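Phosphoribosylaminoimidazole carboxylase (Treponema denticola, PDB 5C5D) catalyses the reversible carboxylation of 5-aminoimidazole ribonucleotide with CO2 to 4-carboxy-5-aminoimidazole ribonucleotide in de novo purine biosynthesis. Local coordinates at residues 5-10 / 30-35; 59-64 / 81-86. The protein carries 1 engineered substitution. All coordinates share one frame; numbering follows the deposited sequence.

Contact 1 (5-10 / 30-35)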
# COMPACT_ATOMS: atom_id res chain seq x y z
N VAL D 5 20.37 -29.71 6.03
CA VAL D 5 19.82 -28.38 5.90
C VAL D 5 20.33 -27.55 7.07
O VAL D 5 20.13 -27.92 8.22
CB VAL D 5 18.29 -28.38 5.93
CG1 VAL D 5 17.76 -26.94 5.92
CG2 VAL D 5 17.72 -29.14 4.75
N ILE D 6 20.97 -26.44 6.76
CA ILE D 6 21.46 -25.55 7.77
C ILE D 6 20.44 -24.44 7.90
O ILE D 6 20.20 -23.71 6.95
CB ILE D 6 22.83 -24.94 7.41
CG1 ILE D 6 23.89 -26.04 7.24
CG2 ILE D 6 23.23 -23.92 8.46
CD1 ILE D 6 23.97 -26.68 5.85
N ILE D 7 19.86 -24.33 9.08
CA ILE D 7 18.89 -23.28 9.38
C ILE D 7 19.62 -22.20 10.11
O ILE D 7 20.04 -22.41 11.26
CB ILE D 7 17.73 -23.80 10.22
CG1 ILE D 7 17.07 -24.99 9.52
CG2 ILE D 7 16.70 -22.68 10.47
CD1 ILE D 7 16.03 -25.70 10.38
N LEU D 8 19.83 -21.06 9.46
CA LEU D 8 20.61 -19.96 10.04
C LEU D 8 19.74 -18.74 10.25
O LEU D 8 19.13 -18.23 9.30
CB LEU D 8 21.80 -19.62 9.14
CG LEU D 8 22.59 -18.39 9.57
CD1 LEU D 8 23.20 -18.54 10.96
CD2 LEU D 8 23.66 -18.09 8.54
N MET D 9 19.68 -18.28 11.50
CA MET D 9 18.82 -17.15 11.83
C MET D 9 19.65 -15.97 12.35
O MET D 9 20.70 -16.17 12.95
CB MET D 9 17.79 -17.58 12.88
CG MET D 9 18.39 -17.72 14.23
SD MET D 9 17.23 -18.51 15.40
CE MET D 9 17.54 -20.23 15.00
N GLY D 10 19.15 -14.76 12.12
CA GLY D 10 19.90 -13.57 12.46
C GLY D 10 19.89 -13.27 13.93
O GLY D 10 20.79 -12.60 14.42
N ILE D 30 15.14 -35.61 7.30
CA ILE D 30 16.25 -34.78 6.82
C ILE D 30 16.99 -34.14 7.99
O ILE D 30 16.40 -33.44 8.82
CB ILE D 30 15.74 -33.67 5.86
CG1 ILE D 30 15.17 -34.30 4.59
CG2 ILE D 30 16.86 -32.69 5.52
CD1 ILE D 30 14.33 -33.38 3.75
N GLU D 31 18.30 -34.40 8.06
CA GLU D 31 19.11 -33.82 9.12
C GLU D 31 19.17 -32.32 8.96
O GLU D 31 19.32 -31.81 7.84
CB GLU D 31 20.54 -34.39 9.12
CG GLU D 31 21.38 -33.89 10.31
CD GLU D 31 22.80 -34.47 10.38
OE1 GLU D 31 23.15 -35.36 9.57
OE2 GLU D 31 23.55 -34.01 11.25
N TYR D 32 19.13 -31.62 10.10
CA TYR D 32 19.24 -30.15 10.11
C TYR D 32 20.22 -29.69 11.20
O TYR D 32 20.56 -30.44 12.14
CB TYR D 32 17.86 -29.49 10.32
CG TYR D 32 17.27 -29.83 11.66
CD1 TYR D 32 17.66 -29.14 12.79
CD2 TYR D 32 16.30 -30.81 11.78
CE1 TYR D 32 17.14 -29.46 14.03
CE2 TYR D 32 15.76 -31.12 13.00
CZ TYR D 32 16.19 -30.44 14.13
OH TYR D 32 15.68 -30.73 15.38
N ALA D 33 20.73 -28.48 11.02
CA ALA D 33 21.49 -27.78 12.04
C ALA D 33 20.85 -26.43 12.21
O ALA D 33 20.41 -25.85 11.25
CB ALA D 33 22.93 -27.64 11.62
N ILE D 34 20.74 -25.98 13.47
CA ILE D 34 20.22 -24.65 13.76
C ILE D 34 21.32 -23.79 14.33
O ILE D 34 21.98 -24.17 15.30
CB ILE D 34 19.07 -24.71 14.76
CG1 ILE D 34 17.92 -25.48 14.15
CG2 ILE D 34 18.63 -23.28 15.13
CD1 ILE D 34 16.76 -25.70 15.10
N ARG D 35 21.50 -22.63 13.70
CA ARG D 35 22.58 -21.72 14.06
C ARG D 35 22.08 -20.29 14.08
O ARG D 35 21.06 -19.95 13.48
CB ARG D 35 23.75 -21.82 13.08
CG ARG D 35 24.32 -23.23 12.89
CD ARG D 35 24.97 -23.71 14.17
NE ARG D 35 26.07 -22.86 14.61
CZ ARG D 35 27.34 -22.99 14.23
NH1 ARG D 35 27.72 -23.95 13.39
NH2 ARG D 35 28.25 -22.17 14.73
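Met9 and Ile34 meet obliquely, the terminal methyl CE of Met9 lying only 3.2 Å from CG2 of Ile34. This is tighter than normal van der Waals contact, so the exact placement of the methyl is doubtful. As modelled, chi1 (75°) sets CG between the backbone N and the carbonyl carbon, and chi3 (83°) turns CE toward Ile34. On the same face, CD1 of Ile7 rests 4.2 Å from CG1 of Ile34 and equally reaches CB of Tyr32. At the start of the pairing, Val5 CG2 meets Ile30 CG2 at 3.7 Å. The opposite face carries Ile6, Leu8, Ala33 and Arg35, where Leu8 CD1 touches Arg35 CB at 3.9 Å. Five backbone bonds pair the parallel strands; the shortest runs from Ile7 N to Ala33 O (2.7 Å, 168° at the hydrogen). This is the strand pairing of a beta-alpha-beta unit whose helix 15-27 covers the Met9 and Tyr32 face. Chemically, the seam combines backbone bonds with apolar contacts, while the Arg35 guanidinium is directed elsewhere, to Tyr53 OH and, by a salt bridge, to Asp154 of a second subunit, which probably stabilises its charge.

Contact 2 (59-64 / 81-86); sequences PKLYIT and KGATIA
Ile85 O accepts the amide of Thr64 in a nearly straight bond (N to O 2.8 Å, 164° at the hydrogen) and also receives a CA-H...O contact from Ile63 CA at 3.2 Å. One step earlier, Ile85 N donates to Tyr62 O at 2.8 Å. The pairing does not continue before that point: Tyr62 N, 3.8 Å from Ala83 O, is buried with no partner in the model. A water links the two segments there, giving one proton to Lys60 O and the other to Ala83 O, both at 2.8 Å. A second water donates to Thr84 OG1 (2.7 Å) and bonds to Thr64 OG1; these hydroxyls are also held by Asp77 and Ser73, respectively. On the other face, Ile63 and Ile85 lie side by side and point the same way, with Ile63 CG1 4.0 Å from Ile85 CB, while Leu61 CD2 packs against Ala83 CB. The strands belong to a beta-alpha-beta unit: its connecting helix 72-79 packs on Tyr62 and Thr64 through Val76, and helix 43-54 also reaches Tyr62. Helix 117-129 covers Leu61 and Ile85, and strand 4-9 bonds to the other edge of strand 60-65.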
# COMPACT_ATOMS: atom_id res chain seq x y z
N PRO D 59 25.04 -33.21 0.09
CA PRO D 59 24.09 -32.23 -0.46
C PRO D 59 23.56 -31.35 0.63
O PRO D 59 23.11 -31.89 1.63
CB PRO D 59 22.97 -33.09 -1.04
CG PRO D 59 23.45 -34.49 -0.98
CD PRO D 59 24.54 -34.59 -0.01
N LYS D 60 23.62 -30.04 0.45
CA LYS D 60 23.13 -29.16 1.51
C LYS D 60 22.32 -28.02 0.98
O LYS D 60 22.50 -27.58 -0.15
CB LYS D 60 24.29 -28.64 2.34
CG LYS D 60 25.32 -27.85 1.66
CD LYS D 60 26.62 -27.96 2.51
CE LYS D 60 27.84 -27.96 1.66
NZ LYS D 60 27.90 -29.10 0.77
N LEU D 61 21.43 -27.55 1.84
CA LEU D 61 20.67 -26.33 1.63
C LEU D 61 20.81 -25.46 2.87
O LEU D 61 20.98 -25.97 3.96
CB LEU D 61 19.20 -26.62 1.36
CG LEU D 61 18.90 -27.31 0.04
CD1 LEU D 61 17.44 -27.69 0.02
CD2 LEU D 61 19.23 -26.43 -1.17
N TYR D 62 20.75 -24.15 2.67
CA TYR D 62 20.67 -23.21 3.77
C TYR D 62 19.30 -22.57 3.76
O TYR D 62 18.85 -22.15 2.70
CB TYR D 62 21.76 -22.15 3.64
CG TYR D 62 23.16 -22.73 3.66
CD1 TYR D 62 23.71 -23.28 2.52
CD2 TYR D 62 23.93 -22.70 4.81
CE1 TYR D 62 24.99 -23.82 2.53
CE2 TYR D 62 25.20 -23.21 4.84
CZ TYR D 62 25.74 -23.77 3.69
OH TYR D 62 27.01 -24.31 3.68
N ILE D 63 18.65 -22.53 4.91
CA ILE D 63 17.39 -21.79 5.06
C ILE D 63 17.71 -20.62 5.98
O ILE D 63 18.11 -20.83 7.14
CB ILE D 63 16.25 -22.65 5.60
CG1 ILE D 63 15.96 -23.81 4.66
CG2 ILE D 63 14.99 -21.81 5.82
CD1 ILE D 63 14.88 -24.79 5.22
N THR D 64 17.53 -19.40 5.48
CA THR D 64 17.96 -18.20 6.18
C THR D 64 16.78 -17.39 6.68
O THR D 64 15.84 -17.10 5.96
CB THR D 64 18.84 -17.36 5.28
OG1 THR D 64 18.18 -17.22 4.00
CG2 THR D 64 20.21 -18.04 5.12
N LYS D 81 27.91 -22.13 -2.41
CA LYS D 81 27.89 -22.64 -3.78
C LYS D 81 26.48 -22.96 -4.25
O LYS D 81 26.06 -22.55 -5.34
CB LYS D 81 28.75 -23.91 -3.89
CG LYS D 81 30.23 -23.69 -3.60
CD LYS D 81 31.06 -24.96 -3.89
CE LYS D 81 30.59 -26.19 -3.11
NZ LYS D 81 30.60 -26.00 -1.63
N GLY D 82 25.77 -23.73 -3.43
CA GLY D 82 24.48 -24.29 -3.80
C GLY D 82 23.32 -23.39 -3.46
O GLY D 82 23.49 -22.24 -3.06
N ALA D 83 22.12 -23.92 -3.62
CA ALA D 83 20.91 -23.12 -3.43
C ALA D 83 20.66 -22.78 -1.97
O ALA D 83 21.12 -23.48 -1.05
CB ALA D 83 19.73 -23.88 -3.99
N THR D 84 19.91 -21.71 -1.78
CA THR D 84 19.43 -21.32 -0.47
C THR D 84 17.97 -20.94 -0.54
O THR D 84 17.44 -20.68 -1.61
CB THR D 84 20.22 -20.14 0.13
OG1 THR D 84 19.88 -18.91 -0.53
CG2 THR D 84 21.73 -20.35 -0.02
N ILE D 85 17.35 -20.93 0.63
CA ILE D 85 15.92 -20.61 0.80
C ILE D 85 15.80 -19.51 1.86
O ILE D 85 16.34 -19.64 2.94
CB ILE D 85 15.15 -21.86 1.26
CG1 ILE D 85 15.22 -22.96 0.21
CG2 ILE D 85 13.68 -21.53 1.62
CD1 ILE D 85 14.75 -24.31 0.72
N ALA D 86 15.09 -18.42 1.53
CA ALA D 86 14.75 -17.39 2.51
C ALA D 86 13.39 -17.67 3.09
O ALA D 86 12.44 -17.83 2.34
CB ALA D 86 14.74 -16.02 1.86
O HOH W 1 23.48 -24.97 -0.66
O HOH W 2 19.80 -17.37 1.73

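How the contacts relate
Contacts 1 and 2 are parallel pairings in one sheet, separated by the pairing of strand 4-9 with strand 60-65, and their centres are about 10 Å apart. The evidence for continuity is direct: Ile6 probably bonds strand 60-65 twice, through its N to Leu61 O and its O to Ile63 N, each at 2.8 Å. Side chains join too, Val5 CG1 meeting Ile63 CD1 at 3.7 Å. Contact 1 approaches the substrate site more closely: the Met9 side chain is about 4 Å from that of the substrate-binding Asp14, against about 9 Å for Thr64 of contact 2. Another substrate-binding position, Asp38, is engineered and follows strand 31-36.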